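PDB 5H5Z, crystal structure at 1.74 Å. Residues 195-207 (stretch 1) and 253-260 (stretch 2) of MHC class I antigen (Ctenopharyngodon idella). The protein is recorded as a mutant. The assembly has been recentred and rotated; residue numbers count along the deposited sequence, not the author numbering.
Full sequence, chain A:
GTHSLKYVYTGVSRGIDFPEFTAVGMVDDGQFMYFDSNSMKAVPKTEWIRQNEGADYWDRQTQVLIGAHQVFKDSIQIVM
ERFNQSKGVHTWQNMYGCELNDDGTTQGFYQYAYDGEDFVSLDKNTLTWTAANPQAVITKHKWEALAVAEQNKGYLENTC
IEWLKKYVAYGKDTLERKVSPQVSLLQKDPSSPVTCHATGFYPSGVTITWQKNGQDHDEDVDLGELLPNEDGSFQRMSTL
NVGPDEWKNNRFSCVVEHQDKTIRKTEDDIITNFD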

# COMPACT_ATOMS: atom_id res chain seq x y z
N THR A 195 2.90 -25.22 -4.31
CA THR A 195 2.46 -23.90 -3.87
C THR A 195 0.93 -23.81 -3.87
O THR A 195 0.28 -24.06 -4.88
CB THR A 195 3.05 -22.78 -4.75
OG1 THR A 195 4.47 -22.78 -4.64
CG2 THR A 195 2.53 -21.41 -4.32
N CYS A 196 0.38 -23.45 -2.72
CA CYS A 196 -1.05 -23.15 -2.62
C CYS A 196 -1.25 -21.65 -2.77
O CYS A 196 -0.85 -20.87 -1.90
CB CYS A 196 -1.58 -23.63 -1.27
SG CYS A 196 -3.36 -23.43 -1.01
N HIS A 197 -1.86 -21.25 -3.88
CA HIS A 197 -1.98 -19.85 -4.27
C HIS A 197 -3.43 -19.40 -4.16
O HIS A 197 -4.31 -20.02 -4.76
CB HIS A 197 -1.47 -19.68 -5.71
CG HIS A 197 -1.57 -18.28 -6.23
ND1 HIS A 197 -0.67 -17.29 -5.88
CD2 HIS A 197 -2.45 -17.70 -7.09
CE1 HIS A 197 -1.01 -16.16 -6.49
NE2 HIS A 197 -2.08 -16.39 -7.23
N ALA A 198 -3.66 -18.34 -3.40
CA ALA A 198 -4.99 -17.75 -3.21
C ALA A 198 -4.98 -16.33 -3.72
O ALA A 198 -4.11 -15.54 -3.34
CB ALA A 198 -5.38 -17.78 -1.74
N THR A 199 -5.94 -15.98 -4.58
CA THR A 199 -5.97 -14.64 -5.18
C THR A 199 -7.39 -14.09 -5.36
O THR A 199 -8.36 -14.85 -5.44
CB THR A 199 -5.23 -14.60 -6.54
OG1 THR A 199 -4.97 -13.23 -6.90
CG2 THR A 199 -6.04 -15.28 -7.66
N GLY A 200 -7.49 -12.77 -5.43
CA GLY A 200 -8.73 -12.10 -5.79
C GLY A 200 -9.69 -11.88 -4.64
O GLY A 200 -10.86 -11.59 -4.86
N PHE A 201 -9.19 -12.02 -3.42
CA PHE A 201 -10.05 -11.94 -2.25
C PHE A 201 -10.05 -10.56 -1.58
O PHE A 201 -9.09 -9.79 -1.69
CB PHE A 201 -9.72 -13.05 -1.24
CG PHE A 201 -8.28 -13.06 -0.80
CD1 PHE A 201 -7.86 -12.28 0.28
CD2 PHE A 201 -7.34 -13.87 -1.45
CE1 PHE A 201 -6.54 -12.30 0.70
CE2 PHE A 201 -6.01 -13.88 -1.03
CZ PHE A 201 -5.61 -13.10 0.04
N TYR A 202 -11.16 -10.27 -0.92
CA TYR A 202 -11.33 -9.07 -0.10
C TYR A 202 -12.37 -9.39 0.96
O TYR A 202 -13.37 -10.03 0.64
CB TYR A 202 -11.78 -7.89 -0.95
CG TYR A 202 -11.71 -6.56 -0.24
CD1 TYR A 202 -12.78 -6.10 0.54
CD2 TYR A 202 -10.57 -5.76 -0.34
CE1 TYR A 202 -12.71 -4.89 1.20
CE2 TYR A 202 -10.49 -4.54 0.32
CZ TYR A 202 -11.56 -4.11 1.08
OH TYR A 202 -11.49 -2.90 1.73
N PRO A 203 -12.15 -8.97 2.23
CA PRO A 203 -11.01 -8.23 2.81
C PRO A 203 -9.71 -9.03 2.82
O PRO A 203 -9.69 -10.20 2.43
CB PRO A 203 -11.46 -7.93 4.25
CG PRO A 203 -12.92 -8.20 4.28
CD PRO A 203 -13.17 -9.25 3.25
N SER A 204 -8.63 -8.41 3.28
CA SER A 204 -7.28 -8.96 3.07
C SER A 204 -6.90 -10.16 3.95
O SER A 204 -5.98 -10.91 3.60
CB SER A 204 -6.23 -7.86 3.19
OG SER A 204 -6.06 -7.47 4.54
N GLY A 205 -7.57 -10.33 5.09
CA GLY A 205 -7.26 -11.43 6.00
C GLY A 205 -7.56 -12.80 5.41
O GLY A 205 -8.69 -13.07 5.02
N VAL A 206 -6.54 -13.67 5.34
CA VAL A 206 -6.71 -15.03 4.82
C VAL A 206 -5.83 -16.02 5.60
O VAL A 206 -4.74 -15.66 6.05
CB VAL A 206 -6.46 -15.10 3.29
CG1 VAL A 206 -4.97 -14.96 2.95
CG2 VAL A 206 -7.01 -16.39 2.70
N THR A 207 -6.32 -17.24 5.79
CA THR A 207 -5.54 -18.27 6.47
C THR A 207 -5.29 -19.44 5.53
O THR A 207 -6.24 -20.07 5.05
CB THR A 207 -6.22 -18.74 7.78
OG1 THR A 207 -6.41 -17.61 8.64
CG2 THR A 207 -5.36 -19.76 8.50
N SER A 253 -3.04 -31.92 1.59
CA SER A 253 -3.99 -30.97 1.02
C SER A 253 -3.69 -29.57 1.53
O SER A 253 -3.06 -29.41 2.58
CB SER A 253 -5.43 -31.37 1.38
OG SER A 253 -5.63 -31.33 2.78
N CYS A 254 -4.13 -28.56 0.78
CA CYS A 254 -4.09 -27.18 1.24
C CYS A 254 -5.49 -26.75 1.64
O CYS A 254 -6.46 -27.10 0.97
CB CYS A 254 -3.59 -26.24 0.14
SG CYS A 254 -3.64 -24.52 0.68
N VAL A 255 -5.59 -26.00 2.74
CA VAL A 255 -6.86 -25.43 3.16
C VAL A 255 -6.74 -23.91 3.21
O VAL A 255 -5.87 -23.36 3.89
CB VAL A 255 -7.32 -25.98 4.53
CG1 VAL A 255 -8.68 -25.41 4.92
CG2 VAL A 255 -7.39 -27.51 4.51
N VAL A 256 -7.60 -23.23 2.45
CA VAL A 256 -7.66 -21.77 2.46
C VAL A 256 -8.95 -21.31 3.14
O VAL A 256 -10.05 -21.65 2.69
CB VAL A 256 -7.56 -21.16 1.04
CG1 VAL A 256 -7.62 -19.64 1.11
CG2 VAL A 256 -6.27 -21.60 0.37
N GLU A 257 -8.80 -20.55 4.23
CA GLU A 257 -9.94 -20.03 4.97
C GLU A 257 -10.07 -18.51 4.83
O GLU A 257 -9.11 -17.77 5.04
CB GLU A 257 -9.88 -20.42 6.45
CG GLU A 257 -11.14 -20.06 7.23
CD GLU A 257 -11.13 -20.56 8.66
OE1 GLU A 257 -11.71 -19.87 9.53
OE2 GLU A 257 -10.56 -21.64 8.93
N HIS A 258 -11.27 -18.06 4.48
CA HIS A 258 -11.56 -16.64 4.30
C HIS A 258 -13.03 -16.43 4.66
O HIS A 258 -13.89 -17.16 4.17
CB HIS A 258 -11.30 -16.23 2.85
CG HIS A 258 -11.63 -14.80 2.54
ND1 HIS A 258 -10.78 -13.76 2.83
CD2 HIS A 258 -12.70 -14.26 1.91
CE1 HIS A 258 -11.32 -12.62 2.42
NE2 HIS A 258 -12.49 -12.90 1.86
N GLN A 259 -13.29 -15.44 5.52
CA GLN A 259 -14.66 -15.14 5.97
C GLN A 259 -15.42 -16.39 6.45
O GLN A 259 -16.53 -16.66 6.01
CB GLN A 259 -15.44 -14.41 4.87
CG GLN A 259 -14.86 -13.06 4.46
CD GLN A 259 -14.87 -12.05 5.59
OE1 GLN A 259 -15.91 -11.81 6.21
NE2 GLN A 259 -13.71 -11.46 5.87
N ASP A 260 -14.78 -17.15 7.35
CA ASP A 260 -15.38 -18.34 8.00
C ASP A 260 -15.76 -19.48 7.05
O ASP A 260 -16.56 -20.36 7.41
CB ASP A 260 -16.59 -17.94 8.87
CG ASP A 260 -16.31 -16.73 9.73
OD1 ASP A 260 -15.31 -16.75 10.49
OD2 ASP A 260 -17.09 -15.76 9.64
O HOH W 1 -11.31 -13.95 6.87
O HOH W 2 -11.00 -11.49 5.70

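The centre of the contact is a disulfide. C196 SG and C254 SG lie 2.0 Å apart, with a chi3 of -76°. Both cysteines are buried, take the t rotamer and point toward the opposing stretch. Their strands run in roughly the same direction, at 22°, with axes 8.4 Å apart at closest approach. The link is covalent and needs no polar partner, so it suits a closed interior.

V256 packs beside it. V256 CG2 lies 3.7 Å from C196 SG. V256 CG1 lies 4.1 Å from A198 CB and 3.7 Å from V206 CG2. Thus CG2 of V256 meets the disulfide and CG1 meets V206; A198 lies close to both. The small methyl of A198 points toward stretch 2 and adds to this apolar layer.

H258 has the largest area covered in the contact. Its CB points sideways, but the end of the side chain, in the t rotamer, comes nearer. F201 CB sits over one ring face, 4.2 Å from the centroid of the H258 ring, in a CH-pi contact. The edge of the imidazole is polar. H258 ND1 donates to G205 O at 3.1 Å, and H258 NE2 makes a weak hydrogen bond to Y202 O at 3.2 Å. Both ring nitrogens therefore carry protons in this arrangement. P203, which follows a cis peptide bond, places its O 2.9 Å from H258 CE1, also near the ring plane.

Further out, T207 and E257 form an antiparallel bridge. T207 N donates to E257 O at 2.9 Å, and E257 N donates to T207 O at 2.7 Å. Both bonds are nearly straight. The two side chains share an exposed sheet face, where polar groups can meet solvent.

Two waters complete the edge. Both donate to G205 O, one weakly; one accepts from Q259 N and the other from Q259 NE2.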